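Local structure of molybdenum ABC transporter, periplasmic molybdenum-binding protein (Vibrio cholerae, 4RXL) at residues S12-A17 with T80-S85; S85-R90 with T173-S178; A106-L111 with W140-S145; S165-V170 with T182-F187. The protein binds tungstate, and probably molybdate, as the periplasmic solute-binding component of a molybdenum ABC transporter. One frame throughout, in Å; residues are numbered along the deposited sequence.

Interaction 1: S12-A17 with T80-S85; sequences SSMTNA and TLAANS. With WO4 (tungstate(VI)ion), chain B.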
loop_
_atom_site.group_PDB
_atom_site.type_symbol
_atom_site.label_atom_id
_atom_site.label_comp_id
_atom_site.label_asym_id
_atom_site.label_seq_id
_atom_site.Cartn_x
_atom_site.Cartn_y
_atom_site.Cartn_z
ATOM N N SER A 12 3.091 3.141 3.221
ATOM C CA SER A 12 2.177 4.226 3.375
ATOM C C SER A 12 0.713 3.813 3.445
ATOM O O SER A 12 -0.056 4.444 4.160
ATOM C CB SER A 12 2.347 5.224 2.251
ATOM O OG SER A 12 3.663 5.785 2.303
ATOM N N SER A 13 0.296 2.771 2.723
ATOM C CA SER A 13 -1.107 2.369 2.767
ATOM C C SER A 13 -1.495 1.849 4.166
ATOM O O SER A 13 -2.674 1.692 4.451
ATOM C CB SER A 13 -1.429 1.286 1.700
ATOM O OG SER A 13 -0.576 0.162 1.820
ATOM N N MET A 14 -0.503 1.516 4.990
ATOM C CA MET A 14 -0.736 1.075 6.374
ATOM C C MET A 14 -0.829 2.197 7.425
ATOM O O MET A 14 -1.069 1.926 8.631
ATOM C CB MET A 14 0.344 0.051 6.768
ATOM C CG MET A 14 -0.024 -1.385 6.375
ATOM S SD MET A 14 -1.209 -2.208 7.545
ATOM C CE MET A 14 -1.551 -3.760 6.684
ATOM N N THR A 15 -0.741 3.448 6.974
ATOM C CA THR A 15 -0.601 4.591 7.868
ATOM C C THR A 15 -1.692 4.580 8.936
ATOM O O THR A 15 -1.404 4.587 10.135
ATOM C CB THR A 15 -0.650 5.915 7.109
ATOM O OG1 THR A 15 0.498 5.999 6.272
ATOM C CG2 THR A 15 -0.667 7.096 8.052
ATOM N N ASN A 16 -2.948 4.562 8.506
ATOM C CA ASN A 16 -4.031 4.732 9.438
ATOM C C ASN A 16 -4.238 3.537 10.323
ATOM O O ASN A 16 -4.425 3.694 11.511
ATOM C CB ASN A 16 -5.330 5.139 8.752
ATOM C CG ASN A 16 -5.153 6.416 7.982
ATOM O OD1 ASN A 16 -4.638 6.409 6.876
ATOM N ND2 ASN A 16 -5.545 7.510 8.573
ATOM N N ALA A 17 -4.140 2.347 9.760
ATOM C CA ALA A 17 -4.327 1.123 10.509
ATOM C C ALA A 17 -3.239 0.952 11.551
ATOM O O ALA A 17 -3.564 0.575 12.679
ATOM C CB ALA A 17 -4.348 -0.087 9.564
ATOM N N THR A 80 2.478 -13.103 7.110
ATOM C CA THR A 80 1.580 -12.230 6.350
ATOM C C THR A 80 0.504 -11.685 7.282
ATOM O O THR A 80 -0.124 -12.410 8.058
ATOM C CB THR A 80 0.927 -12.953 5.165
ATOM O OG1 THR A 80 1.940 -13.637 4.429
ATOM C CG2 THR A 80 0.241 -11.971 4.256
ATOM N N LEU A 81 0.316 -10.386 7.203
ATOM C CA LEU A 81 -0.553 -9.658 8.100
ATOM C C LEU A 81 -1.971 -9.396 7.529
ATOM O O LEU A 81 -2.965 -9.401 8.253
ATOM C CB LEU A 81 0.131 -8.338 8.403
ATOM C CG LEU A 81 -0.466 -7.466 9.482
ATOM C CD1 LEU A 81 -0.540 -8.239 10.782
ATOM C CD2 LEU A 81 0.408 -6.249 9.617
ATOM N N ALA A 82 -2.058 -9.118 6.237
ATOM C CA ALA A 82 -3.282 -8.583 5.664
ATOM C C ALA A 82 -3.221 -8.658 4.143
ATOM O O ALA A 82 -2.155 -8.857 3.561
ATOM C CB ALA A 82 -3.422 -7.129 6.092
ATOM N N ALA A 83 -4.370 -8.444 3.509
ATOM C CA ALA A 83 -4.448 -8.338 2.062
ATOM C C ALA A 83 -5.226 -7.099 1.669
ATOM O O ALA A 83 -5.818 -6.416 2.508
ATOM C CB ALA A 83 -5.097 -9.581 1.477
ATOM N N ASN A 84 -5.192 -6.781 0.379
ATOM C CA ASN A 84 -5.881 -5.590 -0.112
ATOM C C ASN A 84 -6.376 -5.867 -1.514
ATOM O O ASN A 84 -6.141 -6.943 -2.060
ATOM C CB ASN A 84 -4.949 -4.367 -0.060
ATOM C CG ASN A 84 -5.651 -3.075 0.343
ATOM O OD1 ASN A 84 -6.848 -2.870 0.070
ATOM N ND2 ASN A 84 -4.890 -2.162 0.927
ATOM N N SER A 85 -7.095 -4.891 -2.078
ATOM C CA SER A 85 -7.437 -4.902 -3.480
ATOM C C SER A 85 -7.070 -3.555 -4.058
ATOM O O SER A 85 -6.767 -2.590 -3.341
ATOM C CB SER A 85 -8.893 -5.252 -3.694
ATOM O OG SER A 85 -9.724 -4.246 -3.182
HETATM W W WO4 B . 2.800 1.503 -0.759
HETATM O O1 WO4 B . 2.988 3.473 -1.118
HETATM O O2 WO4 B . 2.187 0.382 -2.356
HETATM O O3 WO4 B . 4.611 0.767 -0.120
HETATM O O4 WO4 B . 1.386 1.201 0.716
#
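Met14 reaches the strand residues Leu81 and Ala82 with the tip of its side chain, and apolar packing is the whole of the direct touch between the two segments. Its CE methyl lies 3.9 Å from Ala82 CB and 4.3 Å from Leu81 CD2. The chain bends at chi2 (-80°) and then runs extended through SD, which carries CE across the gap although the backbones stay far apart, with Met14 CA 10.0 Å from Ala82 CA.

The polar interactions converge on the bound tungstate. Ser13 grips one oxygen twice: its backbone N gives a bond of 2.8 Å to O4 of the tungstate, with an N-H...O angle of 153°, and its OG makes a very short one of 2.5 Å to the same O4. With chi1 at 55°, OG is placed between backbone N and carbonyl carbon, on the side where N-H and hydroxyl can share that oxygen. Tyr197 OH, hydrogen-bonded to both Ser13 OG and Asn84 ND2, joins the two segments through a third residue. Within residues 12-17, Ser12 O accepts from Thr15 N (3.1 Å) and Thr15 OG1 (2.7 Å), tying the 3-10 turn to the start of the helix.

Ser40, Ala126, Val153 and Tyr171 also hydrogen-bond the anion. The 3-10 turn leads into helix 15-28, close to helices 153-161 and 172-177, while strand 78-91 lies beside strand 195-201, whose Tyr197 also packs against Met14.

Interaction 2: S85-R90 with T173-S178; sequences SLVLIR and TDALLS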
loop_
_atom_site.group_PDB
_atom_site.type_symbol
_atom_site.label_atom_id
_atom_site.label_comp_id
_atom_site.label_asym_id
_atom_site.label_seq_id
_atom_site.Cartn_x
_atom_site.Cartn_y
_atom_site.Cartn_z
ATOM N N SER A 85 -7.095 -4.891 -2.078
ATOM C CA SER A 85 -7.437 -4.902 -3.480
ATOM C C SER A 85 -7.070 -3.555 -4.058
ATOM O O SER A 85 -6.767 -2.590 -3.341
ATOM C CB SER A 85 -8.893 -5.252 -3.694
ATOM O OG SER A 85 -9.724 -4.246 -3.182
ATOM N N LEU A 86 -7.092 -3.481 -5.382
ATOM C CA LEU A 86 -6.661 -2.305 -6.137
ATOM C C LEU A 86 -7.866 -1.669 -6.851
ATOM O O LEU A 86 -8.710 -2.379 -7.425
ATOM C CB LEU A 86 -5.626 -2.733 -7.173
ATOM C CG LEU A 86 -4.644 -1.694 -7.712
ATOM C CD1 LEU A 86 -3.608 -1.372 -6.663
ATOM C CD2 LEU A 86 -3.975 -2.230 -8.960
ATOM N N VAL A 87 -7.933 -0.338 -6.785
ATOM C CA VAL A 87 -9.037 0.408 -7.351
ATOM C C VAL A 87 -8.595 1.599 -8.186
ATOM O O VAL A 87 -7.478 2.114 -8.071
ATOM C CB VAL A 87 -10.015 0.879 -6.258
ATOM C CG1 VAL A 87 -10.597 -0.333 -5.531
ATOM C CG2 VAL A 87 -9.347 1.817 -5.269
ATOM N N LEU A 88 -9.519 1.980 -9.061
ATOM C CA LEU A 88 -9.410 3.159 -9.870
ATOM C C LEU A 88 -10.298 4.193 -9.213
ATOM O O LEU A 88 -11.503 3.962 -9.000
ATOM C CB LEU A 88 -9.883 2.861 -11.281
ATOM C CG LEU A 88 -9.772 4.001 -12.304
ATOM C CD1 LEU A 88 -8.317 4.400 -12.536
ATOM C CD2 LEU A 88 -10.425 3.528 -13.576
ATOM N N ILE A 89 -9.711 5.343 -8.914
ATOM C CA ILE A 89 -10.427 6.455 -8.287
ATOM C C ILE A 89 -10.433 7.726 -9.132
ATOM O O ILE A 89 -9.598 7.912 -10.009
ATOM C CB ILE A 89 -9.873 6.782 -6.880
ATOM C CG1 ILE A 89 -8.368 7.073 -6.894
ATOM C CG2 ILE A 89 -10.074 5.631 -5.914
ATOM C CD1 ILE A 89 -7.907 7.841 -5.681
ATOM N N ARG A 90 -11.393 8.586 -8.811
ATOM C CA ARG A 90 -11.560 9.911 -9.405
ATOM C C ARG A 90 -11.816 10.886 -8.250
ATOM O O ARG A 90 -12.229 10.448 -7.169
ATOM C CB ARG A 90 -12.789 9.920 -10.341
ATOM C CG ARG A 90 -14.117 9.700 -9.629
ATOM C CD ARG A 90 -15.291 9.862 -10.577
ATOM N NE ARG A 90 -16.588 9.603 -9.943
ATOM C CZ ARG A 90 -17.298 10.485 -9.233
ATOM N NH1 ARG A 90 -16.851 11.718 -9.013
ATOM N NH2 ARG A 90 -18.477 10.126 -8.732
ATOM N N THR A 173 -8.362 0.372 0.503
ATOM C CA THR A 173 -8.287 0.985 1.842
ATOM C C THR A 173 -7.971 2.467 1.775
ATOM O O THR A 173 -8.405 3.229 2.636
ATOM C CB THR A 173 -7.259 0.272 2.719
ATOM O OG1 THR A 173 -6.022 0.275 2.021
ATOM C CG2 THR A 173 -7.684 -1.151 3.039
ATOM N N ASP A 174 -7.241 2.913 0.751
ATOM C CA ASP A 174 -6.914 4.341 0.626
ATOM C C ASP A 174 -8.183 5.104 0.237
ATOM O O ASP A 174 -8.510 6.141 0.812
ATOM C CB ASP A 174 -5.836 4.580 -0.429
ATOM C CG ASP A 174 -4.544 3.858 -0.147
ATOM O OD1 ASP A 174 -4.026 3.916 0.993
ATOM O OD2 ASP A 174 -4.041 3.245 -1.088
ATOM N N ALA A 175 -8.925 4.585 -0.731
ATOM C CA ALA A 175 -10.186 5.212 -1.135
ATOM C C ALA A 175 -11.183 5.263 0.015
ATOM O O ALA A 175 -11.838 6.299 0.237
ATOM C CB ALA A 175 -10.780 4.472 -2.331
ATOM N N LEU A 176 -11.249 4.181 0.793
ATOM C CA LEU A 176 -12.267 4.033 1.853
ATOM C C LEU A 176 -12.182 5.136 2.910
ATOM O O LEU A 176 -13.204 5.543 3.453
ATOM C CB LEU A 176 -12.135 2.656 2.524
ATOM C CG LEU A 176 -13.368 2.050 3.179
ATOM C CD1 LEU A 176 -14.438 1.743 2.137
ATOM C CD2 LEU A 176 -12.962 0.792 3.934
ATOM N N LEU A 177 -10.977 5.621 3.195
ATOM C CA LEU A 177 -10.766 6.635 4.231
ATOM C C LEU A 177 -10.895 8.066 3.723
ATOM O O LEU A 177 -10.968 9.002 4.525
ATOM C CB LEU A 177 -9.392 6.450 4.912
ATOM C CG LEU A 177 -9.240 5.307 5.939
ATOM C CD1 LEU A 177 -8.414 5.776 7.123
ATOM C CD2 LEU A 177 -10.550 4.715 6.460
ATOM N N SER A 178 -10.945 8.245 2.406
ATOM C CA SER A 178 -11.022 9.573 1.805
ATOM C C SER A 178 -12.441 9.879 1.318
ATOM O O SER A 178 -13.044 9.060 0.638
ATOM C CB SER A 178 -10.034 9.656 0.632
ATOM O OG SER A 178 -10.112 10.914 -0.022
#
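Ile89 meets Ala175 through one methyl branch, and its side chain can be followed outward from the strand. CB points toward helix 172-177 but stops short of it. From there CG2 goes on to the helix and packs 3.8 Å from Ala175 CB; the same methyl lies 3.9 Å from Val87 CG2, so two strand residues close on one alanine. The other branch turns off: chi1 of 56° sets CG1 between the backbone N and the carbonyl carbon, and CG1 and the terminal CD1 run along Val170 of the neighbouring strand 168-171.

Strand 78-91 is here the antiparallel partner of both 168-171 and 181-186, the two strands joined by helix 172-177. The helix thus connects parallel strands with an antiparallel one between them, part of the type II periplasmic binding protein fold, and Ala175 is its small residue on the sheet side.

The Ile89 side chain also touches Leu157 and Val160 of helix 153-161. Val87 comes in along the strand two residues earlier, its CG2 4.2 Å from Ala175 CB, a slightly longer approach to the same methyl.

Interaction 3: A106-L111 with W140-S145; sequences AWQTAL and WPELES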
loop_
_atom_site.group_PDB
_atom_site.type_symbol
_atom_site.label_atom_id
_atom_site.label_comp_id
_atom_site.label_asym_id
_atom_site.label_seq_id
_atom_site.Cartn_x
_atom_site.Cartn_y
_atom_site.Cartn_z
ATOM N N ALA A 106 -11.088 5.161 -24.086
ATOM C CA ALA A 106 -11.905 5.620 -22.968
ATOM C C ALA A 106 -11.016 6.134 -21.824
ATOM O O ALA A 106 -11.420 7.038 -21.090
ATOM C CB ALA A 106 -12.810 4.505 -22.477
ATOM N N TRP A 107 -9.827 5.548 -21.667
ATOM C CA TRP A 107 -8.828 6.069 -20.720
ATOM C C TRP A 107 -8.365 7.464 -21.141
ATOM O O TRP A 107 -8.271 8.355 -20.318
ATOM C CB TRP A 107 -7.601 5.165 -20.627
ATOM C CG TRP A 107 -7.761 3.936 -19.839
ATOM C CD1 TRP A 107 -8.150 2.724 -20.299
ATOM C CD2 TRP A 107 -7.487 3.770 -18.446
ATOM N NE1 TRP A 107 -8.159 1.801 -19.273
ATOM C CE2 TRP A 107 -7.765 2.423 -18.124
ATOM C CE3 TRP A 107 -7.060 4.635 -17.422
ATOM C CZ2 TRP A 107 -7.592 1.903 -16.831
ATOM C CZ3 TRP A 107 -6.900 4.112 -16.126
ATOM C CH2 TRP A 107 -7.176 2.765 -15.849
ATOM N N GLN A 108 -8.102 7.672 -22.427
ATOM C CA GLN A 108 -7.563 8.955 -22.865
ATOM C C GLN A 108 -8.619 10.060 -22.801
ATOM O O GLN A 108 -8.283 11.225 -22.610
ATOM C CB GLN A 108 -6.928 8.834 -24.260
ATOM C CG GLN A 108 -5.944 7.664 -24.380
ATOM C CD GLN A 108 -4.591 8.034 -24.974
ATOM O OE1 GLN A 108 -3.927 8.972 -24.522
ATOM N NE2 GLN A 108 -4.160 7.266 -25.972
ATOM N N THR A 109 -9.889 9.690 -22.945
ATOM C CA THR A 109 -11.016 10.609 -22.779
ATOM C C THR A 109 -11.214 11.062 -21.330
ATOM O O THR A 109 -11.443 12.245 -21.080
ATOM C CB THR A 109 -12.330 9.976 -23.286
ATOM O OG1 THR A 109 -12.267 9.819 -24.710
ATOM C CG2 THR A 109 -13.539 10.847 -22.945
ATOM N N ALA A 110 -11.163 10.124 -20.392
ATOM C CA ALA A 110 -11.254 10.444 -18.977
ATOM C C ALA A 110 -10.071 11.270 -18.481
ATOM O O ALA A 110 -10.233 12.126 -17.651
ATOM C CB ALA A 110 -11.368 9.171 -18.159
ATOM N N LEU A 111 -8.884 10.926 -18.950
ATOM C CA LEU A 111 -7.681 11.656 -18.626
ATOM C C LEU A 111 -7.691 13.035 -19.235
ATOM O O LEU A 111 -7.311 13.982 -18.597
ATOM C CB LEU A 111 -6.433 10.905 -19.043
ATOM C CG LEU A 111 -6.143 9.637 -18.220
ATOM C CD1 LEU A 111 -4.944 8.877 -18.731
ATOM C CD2 LEU A 111 -5.982 9.970 -16.743
ATOM N N TRP A 140 -1.334 -0.620 -21.421
ATOM C CA TRP A 140 -0.114 -0.059 -20.838
ATOM C C TRP A 140 0.699 0.792 -21.841
ATOM O O TRP A 140 0.995 1.941 -21.542
ATOM C CB TRP A 140 0.740 -1.156 -20.195
ATOM C CG TRP A 140 2.074 -0.682 -19.717
ATOM C CD1 TRP A 140 3.288 -1.007 -20.245
ATOM C CD2 TRP A 140 2.339 0.200 -18.619
ATOM N NE1 TRP A 140 4.293 -0.393 -19.540
ATOM C CE2 TRP A 140 3.735 0.359 -18.541
ATOM C CE3 TRP A 140 1.534 0.879 -17.701
ATOM C CZ2 TRP A 140 4.341 1.160 -17.584
ATOM C CZ3 TRP A 140 2.147 1.671 -16.745
ATOM C CH2 TRP A 140 3.535 1.803 -16.697
ATOM N N PRO A 141 1.035 0.251 -23.030
ATOM C CA PRO A 141 1.827 1.064 -23.972
ATOM C C PRO A 141 1.269 2.470 -24.244
ATOM O O PRO A 141 2.045 3.404 -24.415
ATOM C CB PRO A 141 1.826 0.216 -25.242
ATOM C CG PRO A 141 1.681 -1.183 -24.747
ATOM C CD PRO A 141 0.734 -1.078 -23.592
ATOM N N GLU A 142 -0.054 2.614 -24.267
ATOM C CA GLU A 142 -0.710 3.927 -24.381
ATOM C C GLU A 142 -0.593 4.826 -23.133
ATOM O O GLU A 142 -0.413 6.030 -23.253
ATOM C CB GLU A 142 -2.197 3.749 -24.709
ATOM C CG GLU A 142 -2.481 3.349 -26.157
ATOM C CD GLU A 142 -2.817 1.877 -26.340
ATOM O OE1 GLU A 142 -2.597 1.080 -25.410
ATOM O OE2 GLU A 142 -3.312 1.519 -27.427
ATOM N N LEU A 143 -0.718 4.239 -21.947
ATOM C CA LEU A 143 -0.733 4.994 -20.690
ATOM C C LEU A 143 0.643 5.204 -20.079
ATOM O O LEU A 143 0.800 6.067 -19.224
ATOM C CB LEU A 143 -1.592 4.260 -19.654
ATOM C CG LEU A 143 -3.087 4.230 -19.944
ATOM C CD1 LEU A 143 -3.781 3.392 -18.887
ATOM C CD2 LEU A 143 -3.674 5.628 -19.993
ATOM N N GLU A 144 1.601 4.368 -20.472
ATOM C CA GLU A 144 3.019 4.504 -20.138
ATOM C C GLU A 144 3.468 5.979 -20.047
ATOM O O GLU A 144 4.129 6.388 -19.093
ATOM C CB GLU A 144 3.815 3.801 -21.252
ATOM C CG GLU A 144 5.318 4.036 -21.298
ATOM C CD GLU A 144 6.083 3.086 -20.406
ATOM O OE1 GLU A 144 6.630 2.095 -20.935
ATOM O OE2 GLU A 144 6.132 3.324 -19.181
ATOM N N SER A 145 3.092 6.769 -21.051
ATOM C CA SER A 145 3.571 8.140 -21.170
ATOM C C SER A 145 2.673 9.197 -20.511
ATOM O O SER A 145 2.925 10.400 -20.680
ATOM C CB SER A 145 3.734 8.474 -22.657
ATOM O OG SER A 145 2.498 8.346 -23.361
#
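The indole of Trp107 carries Leu143 on one face: the CD1 methyl sits 3.7 Å above the ring plane, displaced toward the rim. Its distance to the centroid of the six-membered ring of Trp107 is 4.0 Å, 21° off the normal, a CH-pi contact. CD2 and CE3 of Trp107 are its nearest ring atoms, each 3.8 Å from Leu143 CD1. Trp107 NE1 is hydrogen-bonded to Leu101 O, which would limit rotation of the ring, and Phe99 makes an edge-to-face pair with the indole.

The second methyl of Leu143 takes the other partner. With CG opposite the carbonyl carbon (chi1 -69°), the isobutyl group forks between two residues one helical turn apart: CD2 lies 3.7 Å from Leu111 CD1 and 4.0 Å from Trp107 CB. At the margin, Gln108 NE2 comes to 4.2 Å from Glu142 CB, while Gln108 OE1 bonds to Arg146 NE.

Helix 104-111 and the single turn 140-143 are thereby joined away from the tungstate, with Leu134 of helix 125-137 touching both Trp107 and Leu143. Dispersion and CH-pi attraction hold the interface, and its fit rests on the shape of one forked leucine more than on directed bonds.

Interaction 4: S165-V170 with T182-F187; sequences SPLGIV and TIVTAF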
loop_
_atom_site.group_PDB
_atom_site.type_symbol
_atom_site.label_atom_id
_atom_site.label_comp_id
_atom_site.label_asym_id
_atom_site.label_seq_id
_atom_site.Cartn_x
_atom_site.Cartn_y
_atom_site.Cartn_z
ATOM N N SER A 165 -5.091 15.134 -10.769
ATOM C CA SER A 165 -5.316 13.973 -11.616
ATOM C C SER A 165 -6.802 13.594 -11.565
ATOM O O SER A 165 -7.383 13.493 -10.489
ATOM C CB SER A 165 -4.472 12.788 -11.144
ATOM O OG SER A 165 -3.099 12.937 -11.468
ATOM N N PRO A 166 -7.424 13.364 -12.733
ATOM C CA PRO A 166 -8.820 12.948 -12.775
ATOM C C PRO A 166 -9.014 11.473 -12.563
ATOM O O PRO A 166 -10.123 11.062 -12.314
ATOM C CB PRO A 166 -9.262 13.364 -14.187
ATOM C CG PRO A 166 -8.018 13.261 -14.997
ATOM C CD PRO A 166 -6.892 13.629 -14.081
ATOM N N LEU A 167 -7.943 10.689 -12.644
ATOM C CA LEU A 167 -7.975 9.283 -12.258
ATOM C C LEU A 167 -6.674 8.943 -11.542
ATOM O O LEU A 167 -5.611 9.515 -11.834
ATOM C CB LEU A 167 -8.122 8.363 -13.467
ATOM C CG LEU A 167 -9.412 8.466 -14.271
ATOM C CD1 LEU A 167 -9.278 7.692 -15.578
ATOM C CD2 LEU A 167 -10.611 7.981 -13.461
ATOM N N GLY A 168 -6.754 7.995 -10.620
ATOM C CA GLY A 168 -5.587 7.427 -10.009
ATOM C C GLY A 168 -5.827 5.990 -9.634
ATOM O O GLY A 168 -6.973 5.524 -9.588
ATOM N N ILE A 169 -4.735 5.288 -9.368
ATOM C CA ILE A 169 -4.795 3.893 -8.961
ATOM C C ILE A 169 -4.205 3.758 -7.554
ATOM O O ILE A 169 -3.045 4.011 -7.329
ATOM C CB ILE A 169 -4.112 2.953 -9.971
ATOM C CG1 ILE A 169 -4.839 3.010 -11.307
ATOM C CG2 ILE A 169 -4.128 1.519 -9.435
ATOM C CD1 ILE A 169 -4.074 2.358 -12.440
ATOM N N VAL A 170 -5.046 3.345 -6.612
ATOM C CA VAL A 170 -4.684 3.227 -5.235
ATOM C C VAL A 170 -5.268 1.924 -4.689
ATOM O O VAL A 170 -5.927 1.164 -5.415
ATOM C CB VAL A 170 -5.133 4.442 -4.388
ATOM C CG1 VAL A 170 -4.499 5.732 -4.878
ATOM C CG2 VAL A 170 -6.643 4.550 -4.367
ATOM N N THR A 182 -13.777 9.124 -5.092
ATOM C CA THR A 182 -14.777 8.100 -5.314
ATOM C C THR A 182 -14.176 6.972 -6.144
ATOM O O THR A 182 -13.388 7.213 -7.061
ATOM C CB THR A 182 -15.987 8.703 -6.052
ATOM O OG1 THR A 182 -16.507 9.802 -5.296
ATOM C CG2 THR A 182 -17.086 7.659 -6.264
ATOM N N ILE A 183 -14.583 5.746 -5.840
ATOM C CA ILE A 183 -14.167 4.585 -6.621
ATOM C C ILE A 183 -14.933 4.508 -7.950
ATOM O O ILE A 183 -16.164 4.554 -7.982
ATOM C CB ILE A 183 -14.314 3.289 -5.804
ATOM C CG1 ILE A 183 -13.413 3.348 -4.568
ATOM C CG2 ILE A 183 -13.949 2.078 -6.647
ATOM C CD1 ILE A 183 -13.608 2.202 -3.616
ATOM N N VAL A 184 -14.183 4.431 -9.042
ATOM C CA VAL A 184 -14.760 4.260 -10.350
ATOM C C VAL A 184 -15.003 2.769 -10.588
ATOM O O VAL A 184 -16.084 2.366 -10.998
ATOM C CB VAL A 184 -13.877 4.876 -11.442
ATOM C CG1 VAL A 184 -14.506 4.656 -12.811
ATOM C CG2 VAL A 184 -13.700 6.366 -11.187
ATOM N N THR A 185 -13.996 1.956 -10.298
ATOM C CA THR A 185 -14.119 0.514 -10.410
ATOM C C THR A 185 -12.939 -0.123 -9.697
ATOM O O THR A 185 -11.982 0.554 -9.342
ATOM C CB THR A 185 -14.211 0.041 -11.887
ATOM O OG1 THR A 185 -14.783 -1.275 -11.944
ATOM C CG2 THR A 185 -12.858 0.001 -12.549
ATOM N N ALA A 186 -13.055 -1.412 -9.413
ATOM C CA ALA A 186 -11.997 -2.173 -8.823
ATOM C C ALA A 186 -11.400 -3.071 -9.897
ATOM O O ALA A 186 -12.121 -3.617 -10.727
ATOM C CB ALA A 186 -12.549 -3.021 -7.686
ATOM N N PHE A 187 -10.086 -3.240 -9.852
ATOM C CA PHE A 187 -9.400 -4.153 -10.775
ATOM C C PHE A 187 -9.664 -5.609 -10.409
ATOM O O PHE A 187 -9.772 -5.939 -9.218
ATOM C CB PHE A 187 -7.900 -3.849 -10.789
ATOM C CG PHE A 187 -7.581 -2.540 -11.408
ATOM C CD1 PHE A 187 -7.483 -2.425 -12.780
ATOM C CD2 PHE A 187 -7.443 -1.417 -10.622
ATOM C CE1 PHE A 187 -7.205 -1.219 -13.350
ATOM C CE2 PHE A 187 -7.177 -0.196 -11.191
ATOM C CZ PHE A 187 -7.068 -0.100 -12.557
#
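Ile169 and Phe187 form the tight part of this contact, their side chains crossing at about a right angle. The isoleucine offers both its branches to CE2 and CZ, two adjacent carbons at the far end of the ring, approached obliquely: CG2 lies 3.9 Å from Phe187 CE2, and CD1 is 3.9 Å from Phe187 CZ. CG1 bridges them, 4.0 Å from each of the same two ring carbons. This spread of contacts follows from chi1 of -63°, which sets CG1 opposite the carbonyl carbon and leaves CG2 opposite the backbone N. Both residues are buried.

The other end is looser. Leu167 and Val184 touch by a single methyl pair, Leu167 CD2 to Val184 CG2 at 4.2 Å, and Val184 is partly exposed where Leu167 is buried. Val184 CG1 takes the place opposite the backbone N (chi1 179°), which leaves CG2 to meet the leucine.

The two segments run in roughly the same direction, 30° apart, yet are not neighbours in the sheet: strand 78-91 separates them, and their side chains meet across its face. Val184 and Thr185 form a classic beta bulge opposite Leu88 of that strand, with Val184 N hydrogen-bonded to Leu88 O, while on its other side Gly168 and Val170 pair with Ile89 and Val87. Strand 116-119 touches Leu167 and Ile169 through Leu116, and helix 125-137 covers Ile169 with Ala130 and Leu134 and Phe187 with Ala133.

In the fold
Strand 78-91 links three of the contacts: interactions 1 and 2 share Ser85, and interaction 4 packs across the face of the strand away from helix 172-177, with its centre about 7 Å from that of interaction 2. Asn84 ND2 reaches Thr173 OG1 at 2.9 Å, joining interactions 1 and 2 beside the ligand cleft. Interaction 1 holds tungstate directly through Ser13, whereas Val87 of interaction 2 and Ile169 of interaction 4 lie about 12 and 10 Å from the anion by side chain. Interaction 3 is remote, about 28 Å from interaction 1 between centres, yet packs on two others: Ala110 CB lies 3.6 Å from Leu167 CD1, Trp107 CH2 3.9 Å from Leu88 CD1.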